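Local coordinates for protein HTH-type transcriptional regulator AscG (Escherichia coli, PDB 3BRQ) that represses transcription of the cryptic asc operon by binding DNA, as a regulator of the LacI family, at residues B[96-108]-B[111-123]. Residues are numbered along the deposited sequence; the frame is centred on the assembly and turned at random.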
# COMPACT_ATOMS: atom_id res chain seq x y z
N ILE B 96 19.67 -0.10 22.47
CA ILE B 96 18.30 -0.26 22.93
C ILE B 96 18.11 -1.66 23.50
O ILE B 96 17.62 -1.80 24.62
CB ILE B 96 17.27 0.14 21.85
CG1 ILE B 96 17.21 1.66 21.74
CG2 ILE B 96 15.83 -0.32 22.20
CD1 ILE B 96 16.99 2.16 20.36
N ILE B 97 18.53 -2.68 22.76
CA ILE B 97 18.27 -4.07 23.11
C ILE B 97 18.90 -4.42 24.45
O ILE B 97 18.28 -5.09 25.30
CB ILE B 97 18.71 -5.05 22.01
CG1 ILE B 97 17.77 -4.92 20.79
CG2 ILE B 97 18.68 -6.48 22.54
CD1 ILE B 97 18.28 -5.57 19.52
N ASP B 98 20.13 -3.92 24.62
CA ASP B 98 20.90 -4.15 25.84
C ASP B 98 20.28 -3.43 27.07
O ASP B 98 20.29 -3.97 28.19
CB ASP B 98 22.33 -3.61 25.64
CG ASP B 98 23.15 -4.45 24.68
OD1 ASP B 98 22.75 -5.59 24.34
OD2 ASP B 98 24.25 -3.97 24.28
N ALA B 99 19.75 -2.22 26.85
CA ALA B 99 19.13 -1.43 27.92
C ALA B 99 17.76 -1.93 28.39
O ALA B 99 17.14 -1.31 29.26
CB ALA B 99 19.00 0.05 27.48
N HIS B 100 17.29 -3.05 27.86
CA HIS B 100 15.94 -3.49 28.21
C HIS B 100 15.85 -4.96 28.40
O HIS B 100 16.52 -5.72 27.72
CB HIS B 100 14.91 -3.10 27.15
CG HIS B 100 14.76 -1.63 26.95
ND1 HIS B 100 13.96 -0.85 27.76
CD2 HIS B 100 15.29 -0.79 26.02
CE1 HIS B 100 13.99 0.40 27.32
NE2 HIS B 100 14.81 0.47 26.29
N SER B 101 14.94 -5.36 29.28
CA SER B 101 14.78 -6.75 29.61
C SER B 101 13.81 -7.47 28.66
O SER B 101 13.94 -8.68 28.40
CB SER B 101 14.30 -6.84 31.04
OG SER B 101 14.66 -8.09 31.55
N GLN B 102 12.82 -6.73 28.16
CA GLN B 102 11.78 -7.31 27.29
C GLN B 102 12.42 -7.74 25.96
O GLN B 102 13.38 -7.13 25.50
CB GLN B 102 10.66 -6.28 27.01
CG GLN B 102 9.90 -5.75 28.21
CD GLN B 102 10.57 -4.53 28.85
OE1 GLN B 102 11.81 -4.41 28.83
NE2 GLN B 102 9.76 -3.64 29.42
N PRO B 103 11.89 -8.80 25.34
CA PRO B 103 12.37 -9.23 24.04
C PRO B 103 12.13 -8.13 22.99
O PRO B 103 10.98 -7.75 22.77
CB PRO B 103 11.47 -10.44 23.74
CG PRO B 103 11.03 -10.89 25.07
CD PRO B 103 10.76 -9.63 25.78
N ILE B 104 13.21 -7.63 22.40
CA ILE B 104 13.13 -6.61 21.31
C ILE B 104 13.82 -7.16 20.08
O ILE B 104 14.98 -7.61 20.16
CB ILE B 104 13.74 -5.24 21.69
CG1 ILE B 104 13.04 -4.67 22.92
CG2 ILE B 104 13.64 -4.22 20.48
CD1 ILE B 104 13.72 -3.48 23.52
N MSE B 105 13.12 -7.18 18.95
CA MSE B 105 13.76 -7.63 17.73
C MSE B 105 13.64 -6.60 16.62
O MSE B 105 12.67 -5.83 16.62
CB MSE B 105 13.15 -8.98 17.31
CG MSE B 105 13.73 -10.12 18.21
SE MSE B 105 13.21 -11.89 17.66
CE MSE B 105 14.23 -12.14 16.06
N VAL B 106 14.58 -6.63 15.67
CA VAL B 106 14.66 -5.64 14.59
C VAL B 106 14.43 -6.34 13.25
O VAL B 106 14.93 -7.43 13.02
CB VAL B 106 16.04 -4.85 14.60
CG1 VAL B 106 17.17 -5.78 14.35
CG2 VAL B 106 16.07 -3.73 13.54
N LEU B 107 13.58 -5.73 12.42
CA LEU B 107 13.30 -6.13 11.05
C LEU B 107 14.05 -5.22 10.06
O LEU B 107 13.99 -3.97 10.17
CB LEU B 107 11.77 -6.00 10.81
CG LEU B 107 11.24 -6.46 9.44
CD1 LEU B 107 11.34 -8.02 9.33
CD2 LEU B 107 9.78 -6.03 9.27
N ASN B 108 14.69 -5.82 9.04
CA ASN B 108 15.24 -5.08 7.89
C ASN B 108 16.62 -4.47 8.16
O ASN B 108 17.11 -3.67 7.34
CB ASN B 108 14.27 -4.00 7.34
CG ASN B 108 14.57 -3.63 5.85
OD1 ASN B 108 14.56 -2.45 5.46
ND2 ASN B 108 14.83 -4.62 5.02
N LEU B 111 22.06 -6.68 12.91
CA LEU B 111 22.76 -6.19 14.10
C LEU B 111 24.20 -6.69 14.25
O LEU B 111 24.56 -7.77 13.74
CB LEU B 111 21.95 -6.48 15.38
CG LEU B 111 20.63 -5.70 15.54
CD1 LEU B 111 20.13 -5.82 16.95
CD2 LEU B 111 20.76 -4.23 15.17
N ARG B 112 25.03 -5.89 14.92
CA ARG B 112 26.45 -6.21 15.10
C ARG B 112 26.64 -7.09 16.33
O ARG B 112 27.13 -8.22 16.24
CB ARG B 112 27.27 -4.92 15.21
CG ARG B 112 28.81 -5.12 15.25
CD ARG B 112 29.61 -3.80 15.46
NE ARG B 112 28.96 -2.60 14.91
CZ ARG B 112 28.80 -2.34 13.61
NH1 ARG B 112 29.22 -3.19 12.68
NH2 ARG B 112 28.17 -1.22 13.24
N LYS B 113 26.24 -6.57 17.49
CA LYS B 113 26.27 -7.31 18.74
C LYS B 113 25.10 -8.34 18.83
O LYS B 113 25.34 -9.54 18.78
CB LYS B 113 26.31 -6.35 19.93
CG LYS B 113 26.39 -7.00 21.28
CD LYS B 113 26.30 -5.91 22.37
CE LYS B 113 26.03 -6.52 23.74
NZ LYS B 113 24.95 -7.56 23.66
N ASN B 114 23.85 -7.88 18.91
CA ASN B 114 22.71 -8.79 19.09
C ASN B 114 22.12 -9.33 17.80
O ASN B 114 20.93 -9.13 17.49
CB ASN B 114 21.62 -8.13 19.94
CG ASN B 114 22.13 -7.61 21.27
OD1 ASN B 114 22.29 -8.37 22.23
ND2 ASN B 114 22.37 -6.30 21.35
N SER B 115 22.94 -10.07 17.05
CA SER B 115 22.59 -10.52 15.70
C SER B 115 21.43 -11.50 15.66
O SER B 115 20.69 -11.53 14.67
CB SER B 115 23.81 -11.11 15.00
OG SER B 115 24.43 -12.05 15.86
N SER B 116 21.24 -12.27 16.74
CA SER B 116 20.10 -13.18 16.86
C SER B 116 18.74 -12.47 17.03
O SER B 116 17.68 -13.07 16.84
CB SER B 116 20.33 -14.17 18.02
OG SER B 116 20.39 -13.45 19.27
N HIS B 117 18.79 -11.17 17.33
CA HIS B 117 17.60 -10.31 17.43
C HIS B 117 17.23 -9.68 16.08
O HIS B 117 16.30 -8.89 16.04
CB HIS B 117 17.81 -9.18 18.46
CG HIS B 117 18.02 -9.65 19.88
ND1 HIS B 117 18.92 -10.65 20.23
CD2 HIS B 117 17.43 -9.25 21.03
CE1 HIS B 117 18.87 -10.84 21.54
NE2 HIS B 117 18.00 -9.99 22.05
N SER B 118 17.92 -10.00 14.98
CA SER B 118 17.47 -9.48 13.67
C SER B 118 16.91 -10.46 12.66
O SER B 118 17.31 -11.64 12.59
CB SER B 118 18.47 -8.57 12.98
OG SER B 118 19.77 -9.02 13.12
N VAL B 119 15.89 -9.98 11.95
CA VAL B 119 15.41 -10.68 10.80
C VAL B 119 15.66 -9.75 9.61
O VAL B 119 15.07 -8.66 9.50
CB VAL B 119 13.93 -11.13 10.95
CG1 VAL B 119 13.43 -11.75 9.68
CG2 VAL B 119 13.81 -12.18 12.06
N TRP B 120 16.50 -10.20 8.69
CA TRP B 120 16.94 -9.34 7.64
C TRP B 120 17.07 -10.03 6.27
O TRP B 120 17.24 -11.25 6.18
CB TRP B 120 18.21 -8.64 8.11
CG TRP B 120 19.46 -9.11 7.52
CD1 TRP B 120 20.02 -10.35 7.65
CD2 TRP B 120 20.33 -8.35 6.70
NE1 TRP B 120 21.20 -10.41 6.94
CE2 TRP B 120 21.41 -9.19 6.34
CE3 TRP B 120 20.30 -7.03 6.23
CZ2 TRP B 120 22.47 -8.76 5.53
CZ3 TRP B 120 21.35 -6.59 5.44
CH2 TRP B 120 22.42 -7.45 5.09
N CYS B 121 16.95 -9.23 5.22
CA CYS B 121 17.04 -9.69 3.85
C CYS B 121 18.22 -8.96 3.28
O CYS B 121 18.41 -7.77 3.55
CB CYS B 121 15.77 -9.34 3.07
SG CYS B 121 15.90 -9.77 1.33
N ASP B 122 19.07 -9.66 2.56
CA ASP B 122 20.28 -9.04 2.05
C ASP B 122 19.90 -8.32 0.76
O ASP B 122 20.05 -8.87 -0.30
CB ASP B 122 21.37 -10.09 1.78
CG ASP B 122 22.72 -9.47 1.53
OD1 ASP B 122 22.79 -8.29 1.09
OD2 ASP B 122 23.73 -10.16 1.76
N HIS B 123 19.35 -7.11 0.87
CA HIS B 123 18.98 -6.26 -0.27
C HIS B 123 20.14 -5.95 -1.21
O HIS B 123 20.00 -5.92 -2.44
CB HIS B 123 18.43 -4.91 0.22
CG HIS B 123 17.16 -5.02 1.00
ND1 HIS B 123 16.01 -5.60 0.50
CD2 HIS B 123 16.85 -4.59 2.25
CE1 HIS B 123 15.05 -5.51 1.40
NE2 HIS B 123 15.54 -4.90 2.47
O HOH W 1 21.62 -7.93 24.81
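Asp98 OD1, at the end of helix 90-98, is gripped by two donors that come from opposite faces of its carboxylate. Lys113 NZ forms a salt bridge from the syn side at 3.0 Å, and Asn114 ND2 bonds from above the plane at 3.1 Å; a water links OD1 to Asn114 OD1. Putting an alanine at Asn114 would probably cost Asp98 OD1 its amide donor, leaving Lys113 and the water, which would lose its second acceptor.

Next to this polar cluster, chi1 of -71° sets Ile97 CG2 opposite the backbone N, where it meets the His117 ring obliquely, 3.4 Å from CD2. Leu111 CG packs 3.7 Å from Val106 CG1, which is pressed tightly on Ser118 CB, while the bent selenomethionine Met105 brings CE to Val119 CG2 on the other face of the sheet.

Three backbone bonds, Val106 N to His117 O, Val119 N to Val106 O and Asn108 N to Val119 O, join strand 118-119, outermost within the chain in the parallel sheet of this periplasmic-binding-protein-like fold, to strand 104-107. Past it, Asn108 ND2 donates to His123 NE2 (2.7 Å), nearly in the ring plane; as acceptor, NE2 probably carries no proton. Charge thus ties the surface end, apolar packing the middle, and an amide-to-imidazole bond, consistent with a neutral ring, the end beside a bound sulfate.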